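Local coordinates for acetohydroxyacid synthase small subunit Related (Bacteroides thetaiotaomicron, PDB 2F06), which is of unknown function but, as an ACT-domain protein related to the acetohydroxyacid synthase small subunit, probably binds amino acids such as histidine, at the interface of chains A and B and the interface of chains A and C. Residues are numbered along the deposited sequence; one frame, centred on the assembly and turned at random. Chains: chain A/B/C, conserved hypothetical protein.

Contact 1: the interface of chains A and B. Residues chain A 10, 12, 47, 68, 70; chain B 12, 14, 45.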
ATOM      1  N   SER A  10      -0.647  -8.648 -12.083  1.00 19.80           N
ATOM      2  CA  SER A  10      -0.447  -8.380 -10.681  1.00 20.62           C
ATOM      3  C   SER A  10      -0.233  -9.678  -9.957  1.00 21.57           C
ATOM      4  O   SER A  10      -1.158 -10.479  -9.878  1.00 21.96           O
ATOM      5  CB  SER A  10      -1.662  -7.646 -10.098  1.00 19.75           C
ATOM      6  OG  SER A  10      -1.583  -6.301 -10.560  1.00 22.44           O
ATOM      7  N   PHE A  12       0.884 -11.673  -6.424  1.00 26.99           N
ATOM      8  CA  PHE A  12       0.952 -11.635  -4.952  1.00 30.38           C
ATOM      9  C   PHE A  12       2.221 -12.370  -4.501  1.00 31.50           C
ATOM     10  O   PHE A  12       2.391 -13.536  -4.791  1.00 31.99           O
ATOM     11  CB  PHE A  12      -0.312 -12.224  -4.344  1.00 30.04           C
ATOM     12  CG  PHE A  12      -0.319 -12.313  -2.796  1.00 31.83           C
ATOM     13  CD1 PHE A  12      -0.318 -11.144  -1.996  1.00 33.89           C
ATOM     14  CD2 PHE A  12      -0.376 -13.577  -2.161  1.00 28.92           C
ATOM     15  CE1 PHE A  12      -0.378 -11.232  -0.580  1.00 32.38           C
ATOM     16  CE2 PHE A  12      -0.425 -13.703  -0.778  1.00 28.28           C
ATOM     17  CZ  PHE A  12      -0.422 -12.510   0.027  1.00 35.47           C
ATOM     18  N   ILE A  47       3.157  -6.665  -4.059  1.00 29.74           N
ATOM     19  CA  ILE A  47       2.548  -7.052  -5.270  1.00 31.99           C
ATOM     20  C   ILE A  47       3.415  -6.602  -6.453  1.00 31.05           C
ATOM     21  O   ILE A  47       3.616  -5.361  -6.667  1.00 32.60           O
ATOM     22  CB  ILE A  47       1.114  -6.513  -5.418  1.00 33.35           C
ATOM     23  CG1 ILE A  47       0.094  -7.492  -4.768  1.00 36.18           C
ATOM     24  CG2 ILE A  47       0.716  -6.581  -6.868  1.00 32.46           C
ATOM     25  CD1 ILE A  47       0.129  -7.628  -3.268  1.00 38.39           C
ATOM     26  N   ALA A  68      -0.581 -16.572  -7.040  1.00 21.05           N
ATOM     27  CA  ALA A  68      -1.802 -15.829  -7.191  1.00 22.03           C
ATOM     28  C   ALA A  68      -1.525 -14.629  -8.136  1.00 21.29           C
ATOM     29  O   ALA A  68      -0.740 -13.764  -7.816  1.00 22.18           O
ATOM     30  CB  ALA A  68      -2.295 -15.348  -5.817  1.00 21.69           C
ATOM     31  N   ASN A  70      -3.390 -11.805 -11.099  1.00 23.71           N
ATOM     32  CA  ASN A  70      -4.609 -11.208 -11.638  1.00 24.86           C
ATOM     33  C   ASN A  70      -4.144 -10.389 -12.808  1.00 26.01           C
ATOM     34  O   ASN A  70      -2.989  -9.977 -12.817  1.00 26.23           O
ATOM     35  CB  ASN A  70      -5.216 -10.276 -10.598  1.00 24.45           C
ATOM     36  CG  ASN A  70      -5.815 -11.013  -9.433  1.00 30.20           C
ATOM     37  OD1 ASN A  70      -6.297 -12.136  -9.540  1.00 27.09           O
ATOM     38  ND2 ASN A  70      -5.865 -10.329  -8.297  1.00 40.70           N
TER
ATOM     39  N   PHE B  12      -5.022 -12.368   0.371  1.00 21.85           N
ATOM     40  CA  PHE B  12      -5.132 -11.696  -0.918  1.00 21.43           C
ATOM     41  C   PHE B  12      -6.607 -11.610  -1.388  1.00 21.34           C
ATOM     42  O   PHE B  12      -7.282 -12.615  -1.556  1.00 20.12           O
ATOM     43  CB  PHE B  12      -4.212 -12.401  -1.922  1.00 22.23           C
ATOM     44  CG  PHE B  12      -4.198 -11.775  -3.313  1.00 22.81           C
ATOM     45  CD1 PHE B  12      -3.742 -10.464  -3.514  1.00 24.04           C
ATOM     46  CD2 PHE B  12      -4.554 -12.540  -4.435  1.00 21.86           C
ATOM     47  CE1 PHE B  12      -3.714  -9.893  -4.809  1.00 20.02           C
ATOM     48  CE2 PHE B  12      -4.528 -12.004  -5.720  1.00 23.08           C
ATOM     49  CZ  PHE B  12      -4.108 -10.666  -5.916  1.00 21.89           C
ATOM     50  N   GLU B  14      -8.730 -10.429  -4.250  1.00 24.55           N
ATOM     51  CA  GLU B  14      -8.373 -10.167  -5.601  1.00 26.11           C
ATOM     52  C   GLU B  14      -9.364  -9.394  -6.438  1.00 28.92           C
ATOM     53  O   GLU B  14      -9.002  -8.959  -7.548  1.00 27.74           O
ATOM     54  CB  GLU B  14      -8.387 -11.510  -6.325  1.00 25.53           C
ATOM     55  CG  GLU B  14      -7.916 -12.673  -5.499  1.00 24.98           C
ATOM     56  CD  GLU B  14      -8.099 -13.999  -6.268  1.00 29.82           C
ATOM     57  OE1 GLU B  14      -7.805 -15.061  -5.617  1.00 24.62           O
ATOM     58  OE2 GLU B  14      -8.537 -13.925  -7.498  1.00 24.35           O
ATOM     59  N   PHE B  45      -6.745  -4.080  -5.601  1.00 21.59           N
ATOM     60  CA  PHE B  45      -7.193  -5.130  -4.665  1.00 21.86           C
ATOM     61  C   PHE B  45      -6.659  -4.831  -3.260  1.00 22.13           C
ATOM     62  O   PHE B  45      -5.837  -3.908  -3.071  1.00 20.65           O
ATOM     63  CB  PHE B  45      -6.775  -6.528  -5.155  1.00 25.07           C
ATOM     64  CG  PHE B  45      -5.386  -6.568  -5.568  1.00 26.61           C
ATOM     65  CD1 PHE B  45      -4.393  -6.682  -4.604  1.00 32.17           C
ATOM     66  CD2 PHE B  45      -5.052  -6.358  -6.875  1.00 28.55           C
ATOM     67  CE1 PHE B  45      -3.078  -6.618  -4.952  1.00 34.16           C
ATOM     68  CE2 PHE B  45      -3.754  -6.284  -7.242  1.00 32.98           C
ATOM     69  CZ  PHE B  45      -2.751  -6.417  -6.272  1.00 32.69           C
TER
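The side chain of A:Asn70 meets B:Phe12 tip to tip where two ACT-domain protomers join around an approximate two-fold axis. A:Asn70 lies in strand 69-80 and sends its amide across the interface. The amide nitrogen ND2 stands just past the far end of the B:Phe12 ring, somewhat off its plane, 3.4 Å from CE2. Amide and ring are nearly parallel, their planes 21° apart, and the contact is packing without a hydrogen bond. B:Glu14 is set crosswise to the amide and lays its CB 3.4 Å from A:Asn70 ND2.

At its root the B:Phe12 ring belongs to a pair. A:Phe12 and B:Phe12 run antiparallel alongside one another, each placing its CB over the centre of the other's ring. The CB of B:Phe12 is 3.9 Å from the ring centroid of A:Phe12, and the reciprocal CH-pi contact is alike. In both chains CG is anti to the backbone N (chi1 177° in A:Phe12), a common orientation that lets each CB lie over the other ring. The methyl CB of A:Ala68 adds to the packing, 3.9 Å from B:Phe12 CD2.

B:Phe45 reaches over from a loop with its CG between the backbone N and carbonyl carbon (chi1 47°), pointing the ring tip to tip at A:Ile47. Its rim atom CE1 comes to 3.3 Å from A:Ile47 CG1, a close fit, while CZ lies 3.5 Å from the branch methyl CG2. A:Ser10 borders the same rim, with CB 3.8 Å from B:Phe45 CE2 and OG at the ring edge in plane. Within chain B, the edge of B:Phe12 rests over B:Phe45, near the rim of the face, and the two rings are steeply inclined to each other.

Contact 2: the interface of chains A and C. Residues chain A 20-21, 24-25, 28, 34; chain C 84, 86-87, 90-91.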
ATOM      1  N   LEU A  20      10.053 -13.493  -4.917  1.00 24.26           N
ATOM      2  CA  LEU A  20      10.252 -12.635  -6.093  1.00 24.09           C
ATOM      3  C   LEU A  20      11.276 -13.288  -7.082  1.00 23.57           C
ATOM      4  O   LEU A  20      11.111 -13.227  -8.322  1.00 22.19           O
ATOM      5  CB  LEU A  20      10.661 -11.211  -5.685  1.00 23.97           C
ATOM      6  CG  LEU A  20      11.159 -10.358  -6.858  1.00 25.25           C
ATOM      7  CD1 LEU A  20      10.054  -9.916  -7.936  1.00 17.77           C
ATOM      8  CD2 LEU A  20      11.969  -9.196  -6.237  1.00 22.14           C
ATOM      9  N   THR A  21      12.304 -13.908  -6.519  1.00 21.35           N
ATOM     10  CA  THR A  21      13.288 -14.574  -7.353  1.00 22.90           C
ATOM     11  C   THR A  21      12.676 -15.758  -8.118  1.00 23.06           C
ATOM     12  O   THR A  21      12.805 -15.839  -9.356  1.00 24.36           O
ATOM     13  CB  THR A  21      14.498 -15.018  -6.534  1.00 22.69           C
ATOM     14  OG1 THR A  21      15.009 -13.860  -5.897  1.00 20.39           O
ATOM     15  CG2 THR A  21      15.577 -15.620  -7.419  1.00 22.03           C
ATOM     16  N   THR A  24      10.556 -14.492 -11.003  1.00 17.40           N
ATOM     17  CA  THR A  24      11.347 -14.082 -12.183  1.00 18.41           C
ATOM     18  C   THR A  24      11.975 -15.300 -12.855  1.00 18.04           C
ATOM     19  O   THR A  24      12.196 -15.281 -14.080  1.00 18.74           O
ATOM     20  CB  THR A  24      12.446 -13.043 -11.857  1.00 17.53           C
ATOM     21  OG1 THR A  24      13.264 -13.528 -10.786  1.00 17.80           O
ATOM     22  CG2 THR A  24      11.758 -11.637 -11.503  1.00 18.30           C
ATOM     23  N   GLU A  25      12.254 -16.314 -12.059  1.00 17.26           N
ATOM     24  CA  GLU A  25      12.674 -17.639 -12.586  1.00 20.33           C
ATOM     25  C   GLU A  25      11.613 -18.402 -13.422  1.00 20.03           C
ATOM     26  O   GLU A  25      11.932 -18.913 -14.484  1.00 22.01           O
ATOM     27  CB  GLU A  25      13.227 -18.502 -11.457  1.00 18.33           C
ATOM     28  CG  GLU A  25      14.601 -17.955 -10.945  1.00 21.56           C
ATOM     29  CD  GLU A  25      15.267 -18.776  -9.837  1.00 24.40           C
ATOM     30  OE1 GLU A  25      14.610 -19.663  -9.202  1.00 29.74           O
ATOM     31  OE2 GLU A  25      16.501 -18.554  -9.615  1.00 28.79           O
ATOM     32  N   ALA A  28      11.556 -16.382 -16.706  1.00 19.66           N
ATOM     33  CA  ALA A  28      12.770 -16.673 -17.471  1.00 20.44           C
ATOM     34  C   ALA A  28      12.701 -18.018 -18.185  1.00 21.09           C
ATOM     35  O   ALA A  28      13.199 -18.168 -19.323  1.00 21.56           O
ATOM     36  CB  ALA A  28      13.994 -16.709 -16.565  1.00 19.83           C
ATOM     37  N   LEU A  34      10.450  -9.336 -19.394  1.00 23.89           N
ATOM     38  CA  LEU A  34       9.831  -8.284 -18.610  1.00 23.55           C
ATOM     39  C   LEU A  34      10.106  -6.931 -19.276  1.00 23.49           C
ATOM     40  O   LEU A  34      11.232  -6.602 -19.535  1.00 24.31           O
ATOM     41  CB  LEU A  34      10.423  -8.343 -17.206  1.00 24.74           C
ATOM     42  CG  LEU A  34      10.144  -9.602 -16.341  1.00 26.46           C
ATOM     43  CD1 LEU A  34      11.085  -9.630 -15.132  1.00 27.79           C
ATOM     44  CD2 LEU A  34       8.741  -9.577 -15.810  1.00 26.99           C
TER
ATOM     45  N   GLY C  84      15.306 -13.536 -17.979  1.00 20.20           N
ATOM     46  CA  GLY C  84      16.142 -14.135 -16.929  1.00 22.67           C
ATOM     47  C   GLY C  84      17.277 -13.261 -16.416  1.00 23.18           C
ATOM     48  O   GLY C  84      18.042 -13.671 -15.529  1.00 24.02           O
ATOM     49  N   LEU C  86      17.154 -10.099 -15.036  1.00 24.35           N
ATOM     50  CA  LEU C  86      16.837  -9.606 -13.693  1.00 24.69           C
ATOM     51  C   LEU C  86      16.868 -10.737 -12.653  1.00 24.06           C
ATOM     52  O   LEU C  86      17.344 -10.529 -11.542  1.00 23.09           O
ATOM     53  CB  LEU C  86      15.472  -8.903 -13.669  1.00 25.12           C
ATOM     54  CG  LEU C  86      15.043  -8.250 -12.344  1.00 27.30           C
ATOM     55  CD1 LEU C  86      16.113  -7.266 -11.742  1.00 28.09           C
ATOM     56  CD2 LEU C  86      13.696  -7.562 -12.524  1.00 25.02           C
ATOM     57  N   ALA C  87      16.331 -11.903 -13.035  1.00 24.07           N
ATOM     58  CA  ALA C  87      16.354 -13.137 -12.283  1.00 23.75           C
ATOM     59  C   ALA C  87      17.728 -13.468 -11.720  1.00 23.82           C
ATOM     60  O   ALA C  87      17.815 -13.993 -10.614  1.00 22.88           O
ATOM     61  CB  ALA C  87      15.905 -14.327 -13.183  1.00 24.38           C
ATOM     62  N   LEU C  90      18.747 -11.077  -8.915  1.00 22.47           N
ATOM     63  CA  LEU C  90      17.963 -11.197  -7.704  1.00 21.56           C
ATOM     64  C   LEU C  90      18.432 -12.456  -6.963  1.00 22.18           C
ATOM     65  O   LEU C  90      18.362 -12.561  -5.733  1.00 22.33           O
ATOM     66  CB  LEU C  90      16.482 -11.294  -8.107  1.00 21.31           C
ATOM     67  CG  LEU C  90      15.738 -10.068  -8.689  1.00 22.20           C
ATOM     68  CD1 LEU C  90      14.262 -10.362  -8.963  1.00 25.13           C
ATOM     69  CD2 LEU C  90      15.818  -8.909  -7.820  1.00 23.86           C
ATOM     70  N   GLY C  91      18.923 -13.420  -7.740  1.00 21.64           N
ATOM     71  CA  GLY C  91      19.390 -14.678  -7.207  1.00 21.43           C
ATOM     72  C   GLY C  91      20.738 -14.443  -6.550  1.00 22.13           C
ATOM     73  O   GLY C  91      21.023 -15.035  -5.504  1.00 22.34           O
TER
HETATM   74  O   HOH W   1      18.039 -16.641 -10.156  1.00 26.85           O
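Two helices of the paired ACT domains face each other here: helix 19-29 of chain A and helix 85-95 of chain C. C:Ala87 and C:Leu90 bury the most surface, pressed against A:Thr24 and A:Thr21. The CB of A:Thr24 lies 3.9 Å from that of C:Ala87, while its methyl CG2 meets C:Leu90 CD1 at 3.8 Å, the two side chains set crosswise. The hydroxyl OG1 of A:Thr24 lies between the backbone N and carbonyl carbon (chi1 53°) and donates to the carbonyl O of A:Thr21 one turn back at 2.8 Å. It approaches that oxygen at a C=O...donor angle of 119°, tilted 21° from the carbonyl plane; this bond ties down the rotamer that turns CG2 to the leucine. An alanine here would remove both branches and would probably open a gap beside C:Leu90 CD1, with the A:Thr21 carbonyl losing its side-chain donor.

C:Leu90 CD1 also packs on A:Leu20, 3.7 Å from CD2. A:Thr21 and C:Leu90 lie alongside each other, pointing opposite ways, and the threonine methyl rests on C:Gly91. Further along, A:Ala28 CB approaches C:Gly84 CA to 3.4 Å, a tight fit at a residue without a side chain. Water 1 links the carboxylate OE2 of A:Glu25, at 2.5 Å, to the carbonyl O of C:Ala87, at 2.7 Å.

C:Gly84 and C:Leu86 also line the histidine pocket, so this helix contact lies beside the ligand site where strand 69-80 leads into helix 85-95.

The C-alpha centres of contact 1 and contact 2 lie about 18 Å apart, and the two share no residue. Contact 1 draws on strands 5-13, 46-52 and 69-80 of chain A, contact 2 on helix 19-29 and the start of strand 34-41. One protomer thus presents two separate surfaces, each to a different copy. As both interfaces are two-fold symmetric, their combination is consistent with the four-copy deposited assembly, although the structure alone does not show that this is the form in solution. Contact 2 includes residues of the histidine pocket, without showing any coupling to it, whereas contact 1 involves no pocket residue.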